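Local coordinates for flagellar pocket-related cytoskeletal protein (Trypanosoma brucei, PDB 6SJQ) that belongs to the flagellar pocket collar of the trypanosome and, through this N-terminal ubiquitin-fold domain with its long structured loop, binds partner proteins, at residues A[19-25]-A[37-42]; A[53-57]-A[97-101]; A[59-65]-A[88-94]. All blocks are in the same frame, centred on the assembly; numbering follows the deposited sequence.

Contact 1 of 3, residues A[19-25]-A[37-42]; sequences VNFELSF and SAETAF
Strand 19-25 has regular beta conformation, helix 37-42 is regular alpha-helix (Ala41 N to Ser37 O 3.0 Å, Phe42 N to Ala38 O 2.9 Å), and their axes approach to 10.1 Å with N-to-C directions 137° apart. In register, CA of Phe21 lies 8.0 Å from CA of Ala41 and CA of Leu23 lies 7.6 Å from CA of Ser37. Packing is almost wholly apolar. Alternate strand residues Val19, Phe21 and Leu23, all with chi1 m, turn CB toward the helix. Val19 CG2 sits 3.6 Å from Phe42 CE1; Phe21 CD2 is 3.6 Å from the same CE1 and 4.0 Å from Ala41 CB, the two phenyl rings meeting obliquely with centroids 5.7 Å apart and planes at 31°. Leu23 puts CD2 4.3 Å from Ala41 CB and CD1 4.3 Å from Ala38 CB. This is the helix-on-sheet core of the ubiquitin fold: helix 31-49 lies across the sheet, here over edge strand 17-25, which pairs with strand 6-14. Phe25 brings its ring edge to the helix, CE2 3.8 Å from Ser37 CB. The polar link is indirect: one water lies 3.0 Å from Ser24 O, to which it donates, and 2.7 Å from Ser37 OG.

Contact 2 of 3, residues A[53-57]-A[97-101]; sequences NVPSH and EWHKE
An aromatic cluster of His57, Trp98 and His99 ties two loops of this ubiquitin-fold domain together near the surface: loop 53-57, between helix 31-49 and strand 63-68, and loop 97-101, which follows strand 87-92. Neither segment is regular helix or strand. Residues 54-57 run extended, whereas Glu97 and Trp98 have psi near -25°, and the chain becomes extended again from His99. The closest CA atoms, those of Val54 and Trp98, are 8.3 Å apart, so the side chains span the gap.

Trp98 (chi1 m, chi2 -67°) lays its indole against the 53-57 loop. The His57 ring stacks face to face on the indole six-membered ring, centroids 4.2 Å apart and planes at 21°, with His57 CE1 3.5 Å from Trp98 CE3. Over the five-membered ring, Val54 CG1 makes a CH-pi contact, 3.9 Å from the centroid and 10° off the normal. Pro55 extends the apolar packing, its CD 3.7 Å from Trp98 CZ2.

His57 has chi1 p, which carries its ring back over its own loop, where ND1 donates to Pro55 O at 2.9 Å. His99 (chi1 m) meets His57 rim to rim, with planes at 49°. Its ND1 is hydrogen-bonded to the backbone N of Phe15, and Ile46 of helix 31-49 touches both histidines, joining the paired loops to the domain body. Between the imidazoles runs one nearly straight hydrogen bond, His57 NE2 to His99 NE2, 2.8 Å long with an angle of 166° at the hydrogen.

Contact 3 of 3, residues A[59-65]-A[88-94]; sequences FHSSKIK and QLYVFQP
Four backbone-to-backbone hydrogen bonds and one from a backbone N to a side-chain oxygen join 59-65 to 88-94. Strands 63-65 and 88-92 run antiparallel, axes 4.8 Å apart and directions at 160°. Lys65 and Tyr90 form a hydrogen-bonded pair, satisfied both ways: Lys65 N to Tyr90 O 2.9 Å, Tyr90 N to Lys65 O 2.8 Å. Ile64 faces Val91 as a non-hydrogen-bonded pair, CA atoms 4.5 Å apart. Next, Phe92 N donates to Lys63 O (2.8 Å), but Phe92 O takes its hydrogen from Ser62 N (2.8 Å). Beyond the strands, Gln93 (chi1 m, chi2 t) swings its amide back so that OE1 accepts from His60 N at 3.0 Å, while its CG rests over the face of Phe59, 3.7 Å from the ring centroid. Outside, Ser61 OG bonds Glu39, Tyr90 OH bonds Asp13, Lys63 NZ forms a salt bridge with Asp76. Ile64 and Val91 share a sheet face, CG1 to CG1 4.0 Å, and Phe59 CE1 reaches Val91 CG1 at 3.6 Å. In this ubiquitin-fold sheet, 87-92 is the central strand, with parallel strand 6-14 flanking it across from 63-68; helix 31-49 covers the Ile64 and Val91 face, touching Phe59, Ile64 and Leu89.

How the contacts relate
Contact 1 packs helix 31-49 on edge strand 17-25, and contact 3 pairs strands 63-68 and 87-92 of the same sheet; their centres are about 11 Å apart. Phe42 and Phe59 meet directly (CB of Phe42 to CG of Phe59, 3.4 Å), Glu39 OE2 probably hydrogen-bonds Ser61 OG at 2.7 Å, and Asn20 OD1 probably does so with Gln88 NE2 at 2.9 Å. Contact 2 encloses contact 3 along the chain and lies about 15 Å from it between centres; they touch where His99 CD2 packs on Gln93 NE2 (3.5 Å) and Glu101 OE2 on Phe92 CD1 (3.5 Å). Contact 2 is peripheral, about 19 Å from contact 1 between centres, with nearest atoms about 7 Å apart.

Contact 1 of 3, residues A[19-25]-A[37-42]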
loop_
_atom_site.group_PDB
_atom_site.type_symbol
_atom_site.label_atom_id
_atom_site.label_comp_id
_atom_site.label_asym_id
_atom_site.label_seq_id
_atom_site.Cartn_x
_atom_site.Cartn_y
_atom_site.Cartn_z
ATOM N N VAL A 19 7.359 1.809 -2.992
ATOM C CA VAL A 19 6.550 3.018 -3.073
ATOM C C VAL A 19 5.834 3.185 -1.749
ATOM O O VAL A 19 5.607 2.218 -1.024
ATOM C CB VAL A 19 5.546 2.993 -4.242
ATOM C CG1 VAL A 19 6.277 2.801 -5.578
ATOM C CG2 VAL A 19 4.518 1.907 -4.042
ATOM N N ASN A 20 5.535 4.428 -1.387
ATOM C CA ASN A 20 4.851 4.698 -0.126
ATOM C C ASN A 20 3.863 5.810 -0.375
ATOM O O ASN A 20 4.261 6.915 -0.769
ATOM C CB ASN A 20 5.836 5.133 0.958
ATOM C CG ASN A 20 5.225 5.089 2.348
ATOM O OD1 ASN A 20 4.237 4.388 2.569
ATOM N ND2 ASN A 20 5.831 5.812 3.307
ATOM N N PHE A 21 2.575 5.521 -0.158
ATOM C CA PHE A 21 1.505 6.494 -0.366
ATOM C C PHE A 21 0.805 6.927 0.918
ATOM O O PHE A 21 0.498 6.103 1.804
ATOM C CB PHE A 21 0.449 5.921 -1.327
ATOM C CG PHE A 21 0.943 5.726 -2.732
ATOM C CD1 PHE A 21 1.750 6.679 -3.339
ATOM C CD2 PHE A 21 0.581 4.593 -3.459
ATOM C CE1 PHE A 21 2.194 6.504 -4.639
ATOM C CE2 PHE A 21 1.026 4.404 -4.753
ATOM C CZ PHE A 21 1.825 5.374 -5.353
ATOM N N GLU A 22 0.539 8.229 1.012
ATOM C CA GLU A 22 -0.287 8.769 2.095
ATOM C C GLU A 22 -1.747 8.666 1.681
ATOM O O GLU A 22 -2.160 9.301 0.703
ATOM C CB GLU A 22 0.092 10.235 2.304
ATOM C CG GLU A 22 -0.495 10.883 3.524
ATOM C CD GLU A 22 -0.033 12.324 3.631
ATOM O OE1 GLU A 22 1.120 12.547 4.063
ATOM O OE2 GLU A 22 -0.808 13.221 3.245
ATOM N N LEU A 23 -2.536 7.848 2.382
ATOM C CA LEU A 23 -3.959 7.720 2.067
ATOM C C LEU A 23 -4.734 8.468 3.133
ATOM O O LEU A 23 -4.384 8.408 4.317
ATOM C CB LEU A 23 -4.364 6.239 2.040
ATOM C CG LEU A 23 -3.632 5.353 1.023
ATOM C CD1 LEU A 23 -4.313 3.987 0.977
ATOM C CD2 LEU A 23 -3.657 5.991 -0.368
ATOM N N SER A 24 -5.759 9.212 2.728
ATOM C CA SER A 24 -6.549 10.034 3.648
ATOM C C SER A 24 -7.968 9.483 3.785
ATOM O O SER A 24 -8.574 9.057 2.794
ATOM C CB SER A 24 -6.627 11.487 3.151
ATOM O OG SER A 24 -5.353 12.109 3.132
ATOM N N PHE A 25 -8.497 9.481 5.008
ATOM C CA PHE A 25 -9.865 9.036 5.251
ATOM C C PHE A 25 -10.545 10.008 6.218
ATOM O O PHE A 25 -9.866 10.685 6.993
ATOM C CB PHE A 25 -9.883 7.630 5.856
ATOM C CG PHE A 25 -9.117 6.607 5.057
ATOM C CD1 PHE A 25 -7.751 6.429 5.258
ATOM C CD2 PHE A 25 -9.756 5.858 4.079
ATOM C CE1 PHE A 25 -7.028 5.502 4.508
ATOM C CE2 PHE A 25 -9.048 4.912 3.324
ATOM C CZ PHE A 25 -7.679 4.731 3.540
ATOM N N SER A 37 -8.953 1.041 -0.865
ATOM C CA SER A 37 -8.231 2.282 -1.154
ATOM C C SER A 37 -6.799 1.986 -1.593
ATOM O O SER A 37 -6.306 2.545 -2.572
ATOM C CB SER A 37 -8.219 3.195 0.070
ATOM O OG SER A 37 -7.615 4.440 -0.246
ATOM N N ALA A 38 -6.131 1.092 -0.867
ATOM C CA ALA A 38 -4.761 0.699 -1.198
ATOM C C ALA A 38 -4.655 -0.021 -2.545
ATOM O O ALA A 38 -3.771 0.274 -3.332
ATOM C CB ALA A 38 -4.183 -0.168 -0.097
ATOM N N GLU A 39 -5.556 -0.957 -2.813
ATOM C CA GLU A 39 -5.518 -1.663 -4.099
ATOM C C GLU A 39 -5.756 -0.720 -5.275
ATOM O O GLU A 39 -5.136 -0.858 -6.338
ATOM C CB GLU A 39 -6.508 -2.849 -4.118
ATOM C CG GLU A 39 -6.061 -4.001 -3.251
ATOM C CD GLU A 39 -7.009 -5.182 -3.305
ATOM O OE1 GLU A 39 -8.186 -5.003 -3.684
ATOM O OE2 GLU A 39 -6.575 -6.298 -2.951
ATOM N N THR A 40 -6.634 0.254 -5.089
ATOM C CA THR A 40 -6.880 1.234 -6.127
ATOM C C THR A 40 -5.609 2.052 -6.371
ATOM O O THR A 40 -5.180 2.205 -7.523
ATOM C CB THR A 40 -8.036 2.173 -5.753
ATOM O OG1 THR A 40 -9.253 1.412 -5.738
ATOM C CG2 THR A 40 -8.154 3.315 -6.772
ATOM N N ALA A 41 -4.993 2.552 -5.299
ATOM C CA ALA A 41 -3.794 3.400 -5.446
ATOM C C ALA A 41 -2.641 2.639 -6.099
ATOM O O ALA A 41 -1.970 3.149 -6.997
ATOM C CB ALA A 41 -3.365 3.954 -4.099
ATOM N N PHE A 42 -2.410 1.406 -5.661
ATOM C CA PHE A 42 -1.299 0.629 -6.211
ATOM C C PHE A 42 -1.591 0.164 -7.638
ATOM O O PHE A 42 -0.663 0.011 -8.439
ATOM C CB PHE A 42 -0.972 -0.564 -5.297
ATOM C CG PHE A 42 -0.346 -0.174 -3.971
ATOM C CD1 PHE A 42 0.673 0.769 -3.901
ATOM C CD2 PHE A 42 -0.769 -0.771 -2.800
ATOM C CE1 PHE A 42 1.239 1.113 -2.656
ATOM C CE2 PHE A 42 -0.203 -0.443 -1.566
ATOM C CZ PHE A 42 0.793 0.500 -1.497
HETATM O O HOH W 1 -8.327 6.899 0.715
#

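Contact 2 of 3, residues A[53-57]-A[97-101]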
loop_
_atom_site.group_PDB
_atom_site.type_symbol
_atom_site.label_atom_id
_atom_site.label_comp_id
_atom_site.label_asym_id
_atom_site.label_seq_id
_atom_site.Cartn_x
_atom_site.Cartn_y
_atom_site.Cartn_z
ATOM N N ASN A 53 6.572 -3.624 -22.308
ATOM C CA ASN A 53 6.695 -5.083 -22.443
ATOM C C ASN A 53 6.034 -5.917 -21.329
ATOM O O ASN A 53 6.332 -7.104 -21.162
ATOM C CB ASN A 53 8.170 -5.475 -22.607
ATOM C CG ASN A 53 9.098 -4.673 -21.707
ATOM O OD1 ASN A 53 8.751 -3.586 -21.249
ATOM N ND2 ASN A 53 10.302 -5.200 -21.471
ATOM N N VAL A 54 5.136 -5.299 -20.564
ATOM C CA VAL A 54 4.445 -5.996 -19.481
ATOM C C VAL A 54 2.943 -5.839 -19.705
ATOM O O VAL A 54 2.474 -4.734 -19.987
ATOM C CB VAL A 54 4.851 -5.412 -18.105
ATOM C CG1 VAL A 54 3.863 -5.816 -17.002
ATOM C CG2 VAL A 54 6.259 -5.849 -17.736
ATOM N N PRO A 55 2.193 -6.950 -19.612
ATOM C CA PRO A 55 0.743 -6.918 -19.817
ATOM C C PRO A 55 0.066 -6.178 -18.676
ATOM O O PRO A 55 0.569 -6.178 -17.548
ATOM C CB PRO A 55 0.341 -8.397 -19.757
ATOM C CG PRO A 55 1.620 -9.178 -19.863
ATOM C CD PRO A 55 2.671 -8.301 -19.282
ATOM N N SER A 56 -1.071 -5.569 -18.965
ATOM C CA SER A 56 -1.823 -4.825 -17.967
ATOM C C SER A 56 -2.286 -5.739 -16.831
ATOM O O SER A 56 -2.681 -6.881 -17.050
ATOM C CB SER A 56 -3.029 -4.155 -18.627
ATOM O OG SER A 56 -2.619 -3.299 -19.677
ATOM N N HIS A 57 -2.233 -5.239 -15.604
ATOM C CA HIS A 57 -2.686 -6.034 -14.472
ATOM C C HIS A 57 -2.985 -5.141 -13.263
ATOM O O HIS A 57 -2.660 -3.945 -13.263
ATOM C CB HIS A 57 -1.648 -7.102 -14.116
ATOM C CG HIS A 57 -0.310 -6.548 -13.728
ATOM N ND1 HIS A 57 0.647 -6.203 -14.659
ATOM C CD2 HIS A 57 0.239 -6.300 -12.513
ATOM C CE1 HIS A 57 1.723 -5.749 -14.033
ATOM N NE2 HIS A 57 1.500 -5.800 -12.733
ATOM N N GLU A 97 4.869 -12.469 -11.410
ATOM C CA GLU A 97 6.049 -12.305 -12.266
ATOM C C GLU A 97 6.771 -10.965 -12.168
ATOM O O GLU A 97 7.941 -10.852 -12.543
ATOM C CB GLU A 97 5.645 -12.447 -13.744
ATOM C CG GLU A 97 4.812 -13.665 -14.119
ATOM C CD GLU A 97 4.332 -13.602 -15.569
ATOM O OE1 GLU A 97 5.156 -13.310 -16.469
ATOM O OE2 GLU A 97 3.127 -13.829 -15.810
ATOM N N TRP A 98 6.064 -9.930 -11.726
ATOM C CA TRP A 98 6.565 -8.575 -11.923
ATOM C C TRP A 98 6.957 -7.864 -10.659
ATOM O O TRP A 98 7.781 -6.954 -10.705
ATOM C CB TRP A 98 5.532 -7.737 -12.681
ATOM C CG TRP A 98 5.107 -8.404 -13.925
ATOM C CD1 TRP A 98 5.874 -8.633 -15.033
ATOM C CD2 TRP A 98 3.825 -8.961 -14.201
ATOM N NE1 TRP A 98 5.140 -9.290 -15.982
ATOM C CE2 TRP A 98 3.873 -9.507 -15.497
ATOM C CE3 TRP A 98 2.632 -9.055 -13.476
ATOM C CZ2 TRP A 98 2.777 -10.127 -16.090
ATOM C CZ3 TRP A 98 1.546 -9.669 -14.062
ATOM C CH2 TRP A 98 1.624 -10.199 -15.357
ATOM N N HIS A 99 6.375 -8.271 -9.534
ATOM C CA HIS A 99 6.559 -7.538 -8.290
ATOM C C HIS A 99 7.069 -8.448 -7.196
ATOM O O HIS A 99 6.351 -9.335 -6.731
ATOM C CB HIS A 99 5.239 -6.887 -7.860
ATOM C CG HIS A 99 4.564 -6.140 -8.971
ATOM N ND1 HIS A 99 5.046 -4.952 -9.464
ATOM C CD2 HIS A 99 3.469 -6.444 -9.710
ATOM C CE1 HIS A 99 4.274 -4.544 -10.462
ATOM N NE2 HIS A 99 3.308 -5.424 -10.620
ATOM N N LYS A 100 8.315 -8.231 -6.790
ATOM C CA LYS A 100 8.895 -9.047 -5.737
ATOM C C LYS A 100 9.369 -8.188 -4.579
ATOM O O LYS A 100 9.695 -7.004 -4.750
ATOM C CB LYS A 100 10.018 -9.947 -6.272
ATOM C CG LYS A 100 10.849 -9.354 -7.399
ATOM C CD LYS A 100 10.355 -9.823 -8.764
ATOM C CE LYS A 100 11.368 -9.476 -9.864
ATOM N NZ LYS A 100 10.811 -9.621 -11.248
ATOM N N GLU A 101 9.373 -8.791 -3.396
ATOM C CA GLU A 101 9.749 -8.101 -2.180
ATOM C C GLU A 101 11.208 -7.682 -2.223
ATOM O O GLU A 101 12.046 -8.355 -2.830
ATOM C CB GLU A 101 9.483 -8.990 -0.961
ATOM C CG GLU A 101 8.004 -9.271 -0.702
ATOM C CD GLU A 101 7.420 -10.330 -1.632
ATOM O OE1 GLU A 101 8.149 -10.825 -2.522
ATOM O OE2 GLU A 101 6.225 -10.667 -1.476
#

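Contact 3 of 3, residues A[59-65]-A[88-94]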
loop_
_atom_site.group_PDB
_atom_site.type_symbol
_atom_site.label_atom_id
_atom_site.label_comp_id
_atom_site.label_asym_id
_atom_site.label_seq_id
_atom_site.Cartn_x
_atom_site.Cartn_y
_atom_site.Cartn_z
ATOM N N PHE A 59 -3.220 -4.558 -8.842
ATOM C CA PHE A 59 -2.575 -4.941 -7.589
ATOM C C PHE A 59 -3.575 -5.761 -6.772
ATOM O O PHE A 59 -4.741 -5.367 -6.623
ATOM C CB PHE A 59 -2.166 -3.677 -6.829
ATOM C CG PHE A 59 -1.446 -3.942 -5.528
ATOM C CD1 PHE A 59 -2.146 -4.242 -4.372
ATOM C CD2 PHE A 59 -0.055 -3.871 -5.468
ATOM C CE1 PHE A 59 -1.470 -4.482 -3.177
ATOM C CE2 PHE A 59 0.618 -4.091 -4.277
ATOM C CZ PHE A 59 -0.092 -4.412 -3.132
ATOM N N HIS A 60 -3.134 -6.906 -6.259
ATOM C CA HIS A 60 -3.987 -7.726 -5.400
ATOM C C HIS A 60 -3.324 -7.912 -4.046
ATOM O O HIS A 60 -2.248 -8.503 -3.960
ATOM C CB HIS A 60 -4.212 -9.088 -6.045
ATOM C CG HIS A 60 -4.826 -9.014 -7.409
ATOM N ND1 HIS A 60 -6.150 -8.678 -7.611
ATOM C CD2 HIS A 60 -4.300 -9.232 -8.636
ATOM C CE1 HIS A 60 -6.411 -8.696 -8.906
ATOM N NE2 HIS A 60 -5.310 -9.032 -9.551
ATOM N N SER A 61 -3.979 -7.437 -2.995
ATOM C CA SER A 61 -3.439 -7.550 -1.641
ATOM C C SER A 61 -3.624 -8.963 -1.088
ATOM O O SER A 61 -4.695 -9.558 -1.223
ATOM C CB SER A 61 -4.161 -6.573 -0.735
ATOM O OG SER A 61 -5.495 -7.001 -0.543
ATOM N N SER A 62 -2.579 -9.512 -0.470
ATOM C CA SER A 62 -2.650 -10.863 0.102
ATOM C C SER A 62 -2.471 -10.890 1.622
ATOM O O SER A 62 -3.005 -11.770 2.299
ATOM C CB SER A 62 -1.627 -11.796 -0.551
ATOM O OG SER A 62 -0.301 -11.317 -0.396
ATOM N N LYS A 63 -1.683 -9.951 2.141
ATOM C CA LYS A 63 -1.448 -9.783 3.579
ATOM C C LYS A 63 -1.062 -8.334 3.797
ATOM O O LYS A 63 -0.301 -7.772 3.005
ATOM C CB LYS A 63 -0.294 -10.642 4.095
ATOM C CG LYS A 63 -0.002 -10.369 5.586
ATOM C CD LYS A 63 1.211 -11.111 6.121
ATOM C CE LYS A 63 0.975 -12.617 6.178
ATOM N NZ LYS A 63 -0.015 -13.021 7.223
ATOM N N ILE A 64 -1.586 -7.729 4.858
ATOM C CA ILE A 64 -1.204 -6.375 5.210
ATOM C C ILE A 64 -0.553 -6.445 6.577
ATOM O O ILE A 64 -1.109 -7.051 7.496
ATOM C CB ILE A 64 -2.428 -5.438 5.270
ATOM C CG1 ILE A 64 -3.067 -5.326 3.874
ATOM C CG2 ILE A 64 -2.011 -4.054 5.728
ATOM C CD1 ILE A 64 -4.301 -4.433 3.832
ATOM N N LYS A 65 0.631 -5.852 6.705
ATOM C CA LYS A 65 1.245 -5.680 8.021
ATOM C C LYS A 65 1.325 -4.213 8.417
ATOM O O LYS A 65 1.400 -3.335 7.564
ATOM C CB LYS A 65 2.651 -6.272 8.025
ATOM C CG LYS A 65 2.675 -7.778 7.841
ATOM C CD LYS A 65 4.043 -8.321 8.160
ATOM C CE LYS A 65 4.094 -9.815 7.943
ATOM N NZ LYS A 65 5.454 -10.301 8.314
ATOM N N GLN A 88 2.448 3.247 9.597
ATOM C CA GLN A 88 2.993 2.703 8.362
ATOM C C GLN A 88 2.546 1.261 8.139
ATOM O O GLN A 88 2.747 0.403 8.998
ATOM C CB GLN A 88 4.525 2.733 8.408
ATOM C CG GLN A 88 5.154 2.195 7.117
ATOM C CD GLN A 88 5.004 3.160 5.967
ATOM O OE1 GLN A 88 5.509 4.301 6.008
ATOM N NE2 GLN A 88 4.275 2.732 4.936
ATOM N N LEU A 89 1.935 1.004 6.982
ATOM C CA LEU A 89 1.538 -0.341 6.558
ATOM C C LEU A 89 2.395 -0.817 5.380
ATOM O O LEU A 89 2.910 -0.016 4.599
ATOM C CB LEU A 89 0.062 -0.355 6.112
ATOM C CG LEU A 89 -0.995 0.183 7.079
ATOM C CD1 LEU A 89 -2.381 -0.041 6.485
ATOM C CD2 LEU A 89 -0.876 -0.497 8.421
ATOM N N TYR A 90 2.553 -2.129 5.254
ATOM C CA TYR A 90 3.148 -2.701 4.051
ATOM C C TYR A 90 2.197 -3.754 3.506
ATOM O O TYR A 90 1.679 -4.581 4.260
ATOM C CB TYR A 90 4.494 -3.341 4.358
ATOM C CG TYR A 90 5.161 -3.909 3.126
ATOM C CD1 TYR A 90 5.936 -3.108 2.296
ATOM C CD2 TYR A 90 5.008 -5.245 2.788
ATOM C CE1 TYR A 90 6.556 -3.637 1.162
ATOM C CE2 TYR A 90 5.624 -5.771 1.669
ATOM C CZ TYR A 90 6.396 -4.968 0.870
ATOM O OH TYR A 90 6.986 -5.521 -0.249
ATOM N N VAL A 91 1.975 -3.754 2.202
ATOM C CA VAL A 91 0.993 -4.666 1.625
ATOM C C VAL A 91 1.673 -5.656 0.683
ATOM O O VAL A 91 2.372 -5.246 -0.262
ATOM C CB VAL A 91 -0.101 -3.888 0.874
ATOM C CG1 VAL A 91 -1.197 -4.853 0.395
ATOM C CG2 VAL A 91 -0.695 -2.840 1.773
ATOM N N PHE A 92 1.492 -6.956 0.953
ATOM C CA PHE A 92 2.022 -7.997 0.079
ATOM C C PHE A 92 1.013 -8.331 -1.014
ATOM O O PHE A 92 -0.193 -8.032 -0.887
ATOM C CB PHE A 92 2.298 -9.289 0.869
ATOM C CG PHE A 92 3.431 -9.173 1.858
ATOM C CD1 PHE A 92 4.699 -9.622 1.531
ATOM C CD2 PHE A 92 3.223 -8.617 3.120
ATOM C CE1 PHE A 92 5.745 -9.518 2.430
ATOM C CE2 PHE A 92 4.269 -8.512 4.027
ATOM C CZ PHE A 92 5.526 -8.958 3.682
ATOM N N GLN A 93 1.521 -8.948 -2.079
ATOM C CA GLN A 93 0.680 -9.584 -3.104
ATOM C C GLN A 93 0.967 -11.084 -3.173
ATOM O O GLN A 93 2.026 -11.536 -2.727
ATOM C CB GLN A 93 0.984 -9.001 -4.480
ATOM C CG GLN A 93 0.734 -7.506 -4.639
ATOM C CD GLN A 93 0.797 -7.081 -6.102
ATOM O OE1 GLN A 93 -0.181 -7.231 -6.852
ATOM N NE2 GLN A 93 1.947 -6.548 -6.519
ATOM N N PRO A 94 0.038 -11.867 -3.754
ATOM C CA PRO A 94 0.388 -13.279 -3.973
ATOM C C PRO A 94 1.555 -13.329 -4.943
ATOM O O PRO A 94 1.749 -12.364 -5.676
ATOM C CB PRO A 94 -0.861 -13.852 -4.658
ATOM C CG PRO A 94 -1.974 -12.910 -4.306
ATOM C CD PRO A 94 -1.333 -11.553 -4.194
#